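PDB 1JMX: amine Dehydrogenase from Pseudomonas putida, which probably oxidises amines, passing the electrons on through two covalently bound c-type hemes in this subunit. Local coordinates for residues G216-A219 against P223-G226; S187-M190 against G194-R197; M82-N87 against E268-G273. One frame throughout, in Å; residues are numbered along the deposited sequence.

Contact 1 (G216-A219 against P223-G226); sequences GAYA and PFNG
Pro223 faces Ala217 at the turn end of an antiparallel beta hairpin, made by strands 209-218 and 223-233 of a closed eight-stranded barrel. The two form a non-hydrogen-bonded pair with CA atoms 4.2 Å apart, and their side chains diverge; the carbonyl O of Pro223 lies at the edge of the Tyr218 ring, near its plane. Phe224 comes next, and its N donates to Gly216 O at 2.9 Å. With CG anti to the backbone N (chi1 -163°), its ring rises beside that of Tyr218, where CD1 comes within 3.6 Å of Tyr218 CE2, the ring planes being nearly perpendicular. The side chains of both touch Val196 of strand 194-204, consistent with a place in the barrel interior. Asn225 then turns its amide across to the neighbouring strand: OD1 takes the N-H of Gly216, which is also weakly bonded to Phe224 O. With an alanine here, the N-H of Gly216 would probably be left with the weak, bent bond to Phe224 O alone in this contact, and the strand end less firmly fixed. The side-chain bond runs 3.0 Å from Gly216 N to Asn225 OD1, with the donor tilted 24° from the carbonyl plane of the amide.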
ATOM      1  N   GLY A 216      -9.749  19.980  30.289  1.00 22.76           N
ATOM      2  CA  GLY A 216     -10.592  20.765  29.409  1.00 22.58           C
ATOM      3  C   GLY A 216     -11.890  20.075  29.052  1.00 22.68           C
ATOM      4  O   GLY A 216     -12.370  19.206  29.779  1.00 23.53           O
ATOM      5  N   ALA A 217     -12.468  20.474  27.927  1.00 22.37           N
ATOM      6  CA  ALA A 217     -13.718  19.890  27.467  1.00 22.51           C
ATOM      7  C   ALA A 217     -13.967  20.292  26.035  1.00 22.51           C
ATOM      8  O   ALA A 217     -13.302  21.183  25.505  1.00 22.41           O
ATOM      9  CB  ALA A 217     -14.876  20.363  28.341  1.00 21.64           C
ATOM     10  N   TYR A 218     -14.906  19.599  25.399  1.00 24.49           N
ATOM     11  CA  TYR A 218     -15.295  19.901  24.030  1.00 25.10           C
ATOM     12  C   TYR A 218     -16.387  20.951  24.111  1.00 25.55           C
ATOM     13  O   TYR A 218     -16.930  21.205  25.191  1.00 26.62           O
ATOM     14  CB  TYR A 218     -15.827  18.656  23.331  1.00 25.35           C
ATOM     15  CG  TYR A 218     -14.758  17.669  22.926  1.00 26.05           C
ATOM     16  CD1 TYR A 218     -14.214  17.697  21.642  1.00 26.79           C
ATOM     17  CD2 TYR A 218     -14.323  16.680  23.805  1.00 25.47           C
ATOM     18  CE1 TYR A 218     -13.270  16.764  21.239  1.00 27.76           C
ATOM     19  CE2 TYR A 218     -13.382  15.737  23.413  1.00 27.71           C
ATOM     20  CZ  TYR A 218     -12.858  15.785  22.130  1.00 29.08           C
ATOM     21  OH  TYR A 218     -11.920  14.854  21.735  1.00 31.37           O
ATOM     22  N   ALA A 219     -16.705  21.563  22.976  1.00 26.22           N
ATOM     23  CA  ALA A 219     -17.734  22.588  22.928  1.00 26.75           C
ATOM     24  C   ALA A 219     -19.106  22.032  23.311  1.00 28.55           C
ATOM     25  O   ALA A 219     -19.963  22.778  23.798  1.00 28.67           O
ATOM     26  CB  ALA A 219     -17.783  23.218  21.550  1.00 25.57           C
ATOM     27  N   PRO A 223     -16.234  15.998  28.609  1.00 28.08           N
ATOM     28  CA  PRO A 223     -14.932  16.274  29.219  1.00 27.16           C
ATOM     29  C   PRO A 223     -13.703  15.860  28.417  1.00 26.40           C
ATOM     30  O   PRO A 223     -13.743  14.920  27.621  1.00 26.08           O
ATOM     31  CB  PRO A 223     -15.003  15.488  30.533  1.00 27.08           C
ATOM     32  CG  PRO A 223     -16.460  15.430  30.826  1.00 27.00           C
ATOM     33  CD  PRO A 223     -17.021  15.108  29.476  1.00 27.36           C
ATOM     34  N   PHE A 224     -12.606  16.565  28.663  1.00 24.77           N
ATOM     35  CA  PHE A 224     -11.335  16.265  28.024  1.00 23.89           C
ATOM     36  C   PHE A 224     -10.250  16.376  29.098  1.00 23.02           C
ATOM     37  O   PHE A 224      -9.416  17.284  29.090  1.00 22.76           O
ATOM     38  CB  PHE A 224     -11.057  17.206  26.847  1.00 23.74           C
ATOM     39  CG  PHE A 224      -9.984  16.706  25.919  1.00 22.73           C
ATOM     40  CD1 PHE A 224     -10.211  15.597  25.113  1.00 22.94           C
ATOM     41  CD2 PHE A 224      -8.740  17.321  25.873  1.00 23.21           C
ATOM     42  CE1 PHE A 224      -9.213  15.098  24.269  1.00 23.38           C
ATOM     43  CE2 PHE A 224      -7.728  16.835  25.032  1.00 24.21           C
ATOM     44  CZ  PHE A 224      -7.968  15.716  24.228  1.00 24.34           C
ATOM     45  N   ASN A 225     -10.316  15.467  30.062  1.00 22.94           N
ATOM     46  CA  ASN A 225      -9.354  15.436  31.153  1.00 23.27           C
ATOM     47  C   ASN A 225      -8.530  14.157  31.074  1.00 22.42           C
ATOM     48  O   ASN A 225      -9.073  13.056  30.930  1.00 22.81           O
ATOM     49  CB  ASN A 225     -10.062  15.517  32.509  1.00 24.34           C
ATOM     50  CG  ASN A 225     -10.918  16.768  32.651  1.00 25.14           C
ATOM     51  OD1 ASN A 225     -10.494  17.864  32.294  1.00 25.13           O
ATOM     52  ND2 ASN A 225     -12.130  16.603  33.177  1.00 25.36           N
ATOM     53  N   GLY A 226      -7.216  14.314  31.168  1.00 21.47           N
ATOM     54  CA  GLY A 226      -6.341  13.168  31.099  1.00 20.74           C
ATOM     55  C   GLY A 226      -5.007  13.363  31.773  1.00 19.42           C
ATOM     56  O   GLY A 226      -4.620  14.463  32.160  1.00 18.95           O
TER

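Contact 2 (S187-M190 against G194-R197); sequences SGHM and GDVR
Ser187-Met190 and Gly194-Arg197 run antiparallel as a beta hairpin, the segment axes at 152° and 4.5 Å apart at their closest, with Gly188-Val196 and Met190-Gly194 as hydrogen-bonded pairs. This is the first hairpin of the eight-stranded barrel. The bonds at its turn end are almost straight, Met190 N to Gly194 O at 3.0 Å and Gly194 N to Met190 O at 2.8 Å. Gly194 has a positive phi, a conformation in which a CB would collide with the preceding carbonyl. On one face of the sheet, Val196 lays CG1 against the backbone of Gly188, 3.4 Å from Gly188 C; Gly188 has no CB, which leaves room for this methyl. Tyr218 and Leu274 also touch Val196 and Met190. Ser187, His189, Asp195 and Arg197 occupy the opposite face. There Ser187, Asp195 and Arg197 meet strands 285-295 and 299-307, Arg197 NE being hydrogen-bonded to Gln290, while the His189 ring meets that of Tyr411. The imidazole of His189, with CG anti to the backbone N (chi1 -175°), extends over Gly194, whose carbonyl O sits over one ring face near the rim. Asp195 meets the same ring at its edge, the carboxylate turned 75° from the ring plane and OD2 3.0 Å from His189 CD2.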
ATOM      1  N   SER A 187      -6.193  24.728  22.323  1.00 18.57           N
ATOM      2  CA  SER A 187      -7.406  24.786  21.532  1.00 17.63           C
ATOM      3  C   SER A 187      -7.222  23.742  20.440  1.00 17.79           C
ATOM      4  O   SER A 187      -6.107  23.497  19.986  1.00 17.20           O
ATOM      5  CB  SER A 187      -7.561  26.173  20.909  1.00 17.85           C
ATOM      6  OG  SER A 187      -8.743  26.243  20.144  1.00 22.29           O
ATOM      7  N   GLY A 188      -8.316  23.124  20.027  1.00 18.41           N
ATOM      8  CA  GLY A 188      -8.241  22.117  18.993  1.00 17.17           C
ATOM      9  C   GLY A 188      -9.609  21.770  18.449  1.00 17.69           C
ATOM     10  O   GLY A 188     -10.626  22.269  18.931  1.00 16.82           O
ATOM     11  N   HIS A 189      -9.635  20.898  17.448  1.00 16.26           N
ATOM     12  CA  HIS A 189     -10.879  20.484  16.829  1.00 14.71           C
ATOM     13  C   HIS A 189     -10.814  19.049  16.336  1.00 15.20           C
ATOM     14  O   HIS A 189      -9.866  18.662  15.655  1.00 14.61           O
ATOM     15  CB  HIS A 189     -11.205  21.399  15.649  1.00 14.87           C
ATOM     16  CG  HIS A 189     -12.535  21.121  15.022  1.00 16.16           C
ATOM     17  ND1 HIS A 189     -12.729  20.108  14.108  1.00 16.96           N
ATOM     18  CD2 HIS A 189     -13.746  21.698  15.204  1.00 16.37           C
ATOM     19  CE1 HIS A 189     -14.000  20.068  13.759  1.00 16.86           C
ATOM     20  NE2 HIS A 189     -14.639  21.023  14.410  1.00 17.66           N
ATOM     21  N   MET A 190     -11.820  18.263  16.691  1.00 14.89           N
ATOM     22  CA  MET A 190     -11.893  16.885  16.241  1.00 16.33           C
ATOM     23  C   MET A 190     -12.992  16.788  15.182  1.00 17.37           C
ATOM     24  O   MET A 190     -14.137  17.156  15.434  1.00 17.54           O
ATOM     25  CB  MET A 190     -12.198  15.946  17.406  1.00 18.11           C
ATOM     26  CG  MET A 190     -12.164  14.473  17.021  1.00 21.71           C
ATOM     27  SD  MET A 190     -12.572  13.372  18.377  1.00 25.57           S
ATOM     28  CE  MET A 190     -10.964  13.061  19.042  1.00 26.96           C
ATOM     29  N   GLY A 194     -16.131  18.127  17.180  1.00 19.61           N
ATOM     30  CA  GLY A 194     -16.199  19.519  17.566  1.00 18.93           C
ATOM     31  C   GLY A 194     -14.977  20.093  18.239  1.00 19.45           C
ATOM     32  O   GLY A 194     -13.971  19.411  18.434  1.00 18.35           O
ATOM     33  N   ASP A 195     -15.103  21.363  18.620  1.00 19.97           N
ATOM     34  CA  ASP A 195     -14.041  22.107  19.277  1.00 18.95           C
ATOM     35  C   ASP A 195     -13.690  21.566  20.646  1.00 17.97           C
ATOM     36  O   ASP A 195     -14.487  20.897  21.289  1.00 18.86           O
ATOM     37  CB  ASP A 195     -14.415  23.587  19.386  1.00 18.98           C
ATOM     38  CG  ASP A 195     -14.365  24.305  18.052  1.00 21.18           C
ATOM     39  OD1 ASP A 195     -15.164  25.245  17.839  1.00 21.41           O
ATOM     40  OD2 ASP A 195     -13.517  23.945  17.211  1.00 24.13           O
ATOM     41  N   VAL A 196     -12.466  21.854  21.066  1.00 17.89           N
ATOM     42  CA  VAL A 196     -11.952  21.421  22.350  1.00 17.83           C
ATOM     43  C   VAL A 196     -11.031  22.536  22.840  1.00 17.24           C
ATOM     44  O   VAL A 196     -10.421  23.248  22.039  1.00 16.57           O
ATOM     45  CB  VAL A 196     -11.171  20.073  22.220  1.00 17.61           C
ATOM     46  CG1 VAL A 196      -9.840  20.280  21.541  1.00 16.83           C
ATOM     47  CG2 VAL A 196     -10.983  19.425  23.572  1.00 18.52           C
ATOM     48  N   ARG A 197     -10.992  22.729  24.153  1.00 19.00           N
ATOM     49  CA  ARG A 197     -10.150  23.758  24.749  1.00 19.87           C
ATOM     50  C   ARG A 197      -9.858  23.391  26.187  1.00 19.18           C
ATOM     51  O   ARG A 197     -10.632  22.677  26.822  1.00 18.84           O
ATOM     52  CB  ARG A 197     -10.822  25.136  24.686  1.00 20.60           C
ATOM     53  CG  ARG A 197     -11.787  25.459  25.837  1.00 24.05           C
ATOM     54  CD  ARG A 197     -13.121  24.754  25.717  1.00 25.63           C
ATOM     55  NE  ARG A 197     -13.927  25.302  24.632  1.00 28.23           N
ATOM     56  CZ  ARG A 197     -15.253  25.421  24.667  1.00 30.22           C
ATOM     57  NH1 ARG A 197     -15.935  25.036  25.743  1.00 30.61           N
ATOM     58  NH2 ARG A 197     -15.907  25.900  23.616  1.00 30.78           N
TER

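Contact 3 (M82-N87 against E268-G273); sequences MERRLN and EHDERG
Asp270 forms a salt bridge with Arg84 and receives its NE-H from above the carboxylate: NE of Arg84 approaches OD1 of Asp270 73° out of the carboxylate plane, at 3.3 Å. On the arginine side the direction is good, OD1 lying at the guanidinium edge close to its plane with an N-H...O angle of 163°, although the bond is long. The two planes stand 77° apart. Arg84 folds back at chi2 and chi3, which brings NE round to the aspartate while CB rests 3.4 Å from Asp270 CB. Leu86 CD1, of the same loop, lies over the centre of one guanidinium face, 3.7 Å above it, and Arg84 NH1 bonds weakly to Pro492 O. A water accepts from Leu86 N at 3.1 Å and donates weakly to Asp270 O, adding a bridge between the backbones. Arg263 of strand 259-266 also ties the segments together, bonding to Glu83 O and Asp270 O. The contact thus joins the loop between helices 54-67 and 94-100, in the haem-binding region, to the type I turn His269-Arg272 at the start of barrel strand 269-280, with Phe265 of strand 259-266 touching both Arg84 and Asp270.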
ATOM      1  N   MET A  82       4.082  12.160  10.261  1.00 11.76           N
ATOM      2  CA  MET A  82       4.303  11.859  11.677  1.00 12.89           C
ATOM      3  C   MET A  82       2.991  12.036  12.439  1.00 13.28           C
ATOM      4  O   MET A  82       2.747  11.361  13.437  1.00 12.78           O
ATOM      5  CB  MET A  82       5.366  12.784  12.278  1.00 11.40           C
ATOM      6  CG  MET A  82       6.762  12.617  11.699  1.00 12.43           C
ATOM      7  SD  MET A  82       7.952  13.808  12.362  1.00 13.67           S
ATOM      8  CE  MET A  82       7.581  15.218  11.350  1.00  8.88           C
ATOM      9  N   GLU A  83       2.154  12.945  11.946  1.00 13.12           N
ATOM     10  CA  GLU A  83       0.864  13.236  12.551  1.00 11.90           C
ATOM     11  C   GLU A  83      -0.203  12.236  12.134  1.00 12.14           C
ATOM     12  O   GLU A  83      -1.365  12.363  12.506  1.00 12.18           O
ATOM     13  CB  GLU A  83       0.449  14.672  12.223  1.00 12.97           C
ATOM     14  CG  GLU A  83       1.384  15.713  12.848  1.00 14.23           C
ATOM     15  CD  GLU A  83       1.137  17.128  12.350  1.00 15.67           C
ATOM     16  OE1 GLU A  83       0.368  17.303  11.387  1.00 16.93           O
ATOM     17  OE2 GLU A  83       1.732  18.070  12.906  1.00 13.94           O
ATOM     18  N   ARG A  84       0.208  11.234  11.363  1.00 12.27           N
ATOM     19  CA  ARG A  84      -0.675  10.166  10.911  1.00 12.79           C
ATOM     20  C   ARG A  84      -1.917  10.624  10.161  1.00 12.20           C
ATOM     21  O   ARG A  84      -3.002  10.075  10.347  1.00 13.33           O
ATOM     22  CB  ARG A  84      -1.080   9.266  12.088  1.00 13.81           C
ATOM     23  CG  ARG A  84       0.089   8.624  12.839  1.00 16.76           C
ATOM     24  CD  ARG A  84       0.900   7.704  11.941  1.00 16.20           C
ATOM     25  NE  ARG A  84       0.134   6.539  11.510  1.00 17.35           N
ATOM     26  CZ  ARG A  84       0.546   5.675  10.587  1.00 18.22           C
ATOM     27  NH1 ARG A  84       1.719   5.838   9.988  1.00 18.03           N
ATOM     28  NH2 ARG A  84      -0.211   4.638  10.267  1.00 18.70           N
ATOM     29  N   ARG A  85      -1.758  11.654   9.341  1.00 11.75           N
ATOM     30  CA  ARG A  85      -2.853  12.153   8.530  1.00 10.61           C
ATOM     31  C   ARG A  85      -2.779  11.356   7.227  1.00 10.52           C
ATOM     32  O   ARG A  85      -2.255  11.826   6.217  1.00 10.10           O
ATOM     33  CB  ARG A  85      -2.687  13.652   8.283  1.00 10.34           C
ATOM     34  CG  ARG A  85      -2.662  14.477   9.554  1.00  9.89           C
ATOM     35  CD  ARG A  85      -2.605  15.948   9.229  1.00 10.71           C
ATOM     36  NE  ARG A  85      -2.403  16.784  10.411  1.00 15.25           N
ATOM     37  CZ  ARG A  85      -3.376  17.303  11.162  1.00 14.78           C
ATOM     38  NH1 ARG A  85      -4.651  17.081  10.864  1.00 14.45           N
ATOM     39  NH2 ARG A  85      -3.068  18.051  12.219  1.00 12.45           N
ATOM     40  N   LEU A  86      -3.288  10.128   7.278  1.00 11.66           N
ATOM     41  CA  LEU A  86      -3.259   9.224   6.131  1.00 12.72           C
ATOM     42  C   LEU A  86      -4.180   9.517   4.938  1.00 13.06           C
ATOM     43  O   LEU A  86      -4.075   8.863   3.922  1.00 12.65           O
ATOM     44  CB  LEU A  86      -3.371   7.758   6.584  1.00 13.19           C
ATOM     45  CG  LEU A  86      -2.031   7.099   6.968  1.00 13.23           C
ATOM     46  CD1 LEU A  86      -1.427   7.779   8.174  1.00 13.91           C
ATOM     47  CD2 LEU A  86      -2.204   5.615   7.245  1.00 13.21           C
ATOM     48  N   ASN A  87      -5.062  10.504   5.057  1.00 13.38           N
ATOM     49  CA  ASN A  87      -5.940  10.878   3.952  1.00 13.35           C
ATOM     50  C   ASN A  87      -5.327  12.043   3.177  1.00 11.65           C
ATOM     51  O   ASN A  87      -5.927  12.561   2.244  1.00 12.24           O
ATOM     52  CB  ASN A  87      -7.344  11.252   4.450  1.00 14.23           C
ATOM     53  CG  ASN A  87      -8.175  10.041   4.803  1.00 12.96           C
ATOM     54  OD1 ASN A  87      -8.154   9.037   4.093  1.00 13.64           O
ATOM     55  ND2 ASN A  87      -8.917  10.127   5.905  1.00 13.78           N
ATOM     56  N   GLU A 268      -4.631   3.847  18.806  1.00 22.55           N
ATOM     57  CA  GLU A 268      -5.118   2.699  18.062  1.00 24.65           C
ATOM     58  C   GLU A 268      -5.810   3.052  16.738  1.00 23.69           C
ATOM     59  O   GLU A 268      -5.881   2.231  15.817  1.00 22.63           O
ATOM     60  CB  GLU A 268      -6.076   1.914  18.964  1.00 27.63           C
ATOM     61  CG  GLU A 268      -5.589   1.736  20.421  1.00 34.69           C
ATOM     62  CD  GLU A 268      -5.642   3.029  21.283  1.00 38.14           C
ATOM     63  OE1 GLU A 268      -6.500   3.913  21.016  1.00 38.25           O
ATOM     64  OE2 GLU A 268      -4.817   3.153  22.235  1.00 40.26           O
ATOM     65  N   HIS A 269      -6.310   4.282  16.645  1.00 22.42           N
ATOM     66  CA  HIS A 269      -7.026   4.732  15.462  1.00 20.83           C
ATOM     67  C   HIS A 269      -6.582   6.136  15.106  1.00 19.96           C
ATOM     68  O   HIS A 269      -7.007   7.107  15.741  1.00 19.34           O
ATOM     69  CB  HIS A 269      -8.521   4.740  15.765  1.00 20.46           C
ATOM     70  CG  HIS A 269      -8.985   3.542  16.528  1.00 19.57           C
ATOM     71  ND1 HIS A 269      -9.390   2.375  15.914  1.00 20.69           N
ATOM     72  CD2 HIS A 269      -9.064   3.315  17.859  1.00 19.97           C
ATOM     73  CE1 HIS A 269      -9.698   1.479  16.834  1.00 18.83           C
ATOM     74  NE2 HIS A 269      -9.504   2.023  18.022  1.00 20.71           N
ATOM     75  N   ASP A 270      -5.741   6.256  14.086  1.00 19.75           N
ATOM     76  CA  ASP A 270      -5.259   7.575  13.714  1.00 19.80           C
ATOM     77  C   ASP A 270      -6.171   8.476  12.896  1.00 17.43           C
ATOM     78  O   ASP A 270      -5.800   9.604  12.606  1.00 16.98           O
ATOM     79  CB  ASP A 270      -3.840   7.536  13.144  1.00 23.59           C
ATOM     80  CG  ASP A 270      -3.645   6.451  12.130  1.00 24.47           C
ATOM     81  OD1 ASP A 270      -2.854   5.532  12.418  1.00 23.78           O
ATOM     82  OD2 ASP A 270      -4.261   6.533  11.051  1.00 25.40           O
ATOM     83  N   GLU A 271      -7.349   7.986  12.519  1.00 16.79           N
ATOM     84  CA  GLU A 271      -8.315   8.818  11.797  1.00 16.39           C
ATOM     85  C   GLU A 271      -9.133   9.547  12.856  1.00 14.25           C
ATOM     86  O   GLU A 271      -9.853  10.491  12.561  1.00 15.85           O
ATOM     87  CB  GLU A 271      -9.290   8.009  10.918  1.00 17.15           C
ATOM     88  CG  GLU A 271      -9.089   6.506  10.840  1.00 19.82           C
ATOM     89  CD  GLU A 271      -9.570   5.753  12.065  1.00 16.14           C
ATOM     90  OE1 GLU A 271     -10.793   5.644  12.287  1.00 16.02           O
ATOM     91  OE2 GLU A 271      -8.707   5.232  12.786  1.00 16.07           O
ATOM     92  N   ARG A 272      -9.048   9.059  14.087  1.00 13.45           N
ATOM     93  CA  ARG A 272      -9.775   9.643  15.200  1.00 12.83           C
ATOM     94  C   ARG A 272      -8.825  10.522  15.996  1.00 13.87           C
ATOM     95  O   ARG A 272      -8.122  10.057  16.894  1.00 14.54           O
ATOM     96  CB  ARG A 272     -10.359   8.524  16.055  1.00 11.91           C
ATOM     97  CG  ARG A 272     -11.022   7.475  15.195  1.00 12.83           C
ATOM     98  CD  ARG A 272     -11.501   6.290  15.967  1.00 12.10           C
ATOM     99  NE  ARG A 272     -11.714   5.165  15.066  1.00 11.98           N
ATOM    100  CZ  ARG A 272     -12.223   3.994  15.424  1.00 11.24           C
ATOM    101  NH1 ARG A 272     -12.590   3.778  16.680  1.00 11.90           N
ATOM    102  NH2 ARG A 272     -12.318   3.021  14.533  1.00 10.29           N
ATOM    103  N   GLY A 273      -8.784  11.795  15.627  1.00 13.92           N
ATOM    104  CA  GLY A 273      -7.910  12.723  16.299  1.00 15.60           C
ATOM    105  C   GLY A 273      -8.411  14.144  16.229  1.00 16.36           C
ATOM    106  O   GLY A 273      -9.495  14.416  15.713  1.00 18.41           O
TER
HETATM  107  O   HOH W   1      -5.503   9.332   9.250  1.00 18.00           O

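All three contacts reach the eight-stranded antiparallel barrel. Contacts 1 and 2 lie on consecutive hairpins, their centres about 9 Å apart; strands 194-204 and 209-218 join them side by side, with Ala217 N 3.1 Å from Arg197 O and the Tyr218 hydroxyl packed against Met190 CE. Contact 3 lies at the closing strand, 269-280, which neighbours strand 182-190, and it meets contact 2 where Met190 packs by Gly273. Its centre is about 16 Å from that of contact 2 and about 20 Å from that of contact 1. Along the chain, contact 2 precedes contact 1, and both are nested inside the loop closed by contact 3. The hairpins thus build the barrel locally, whereas contact 3 fastens it to the haem-binding region.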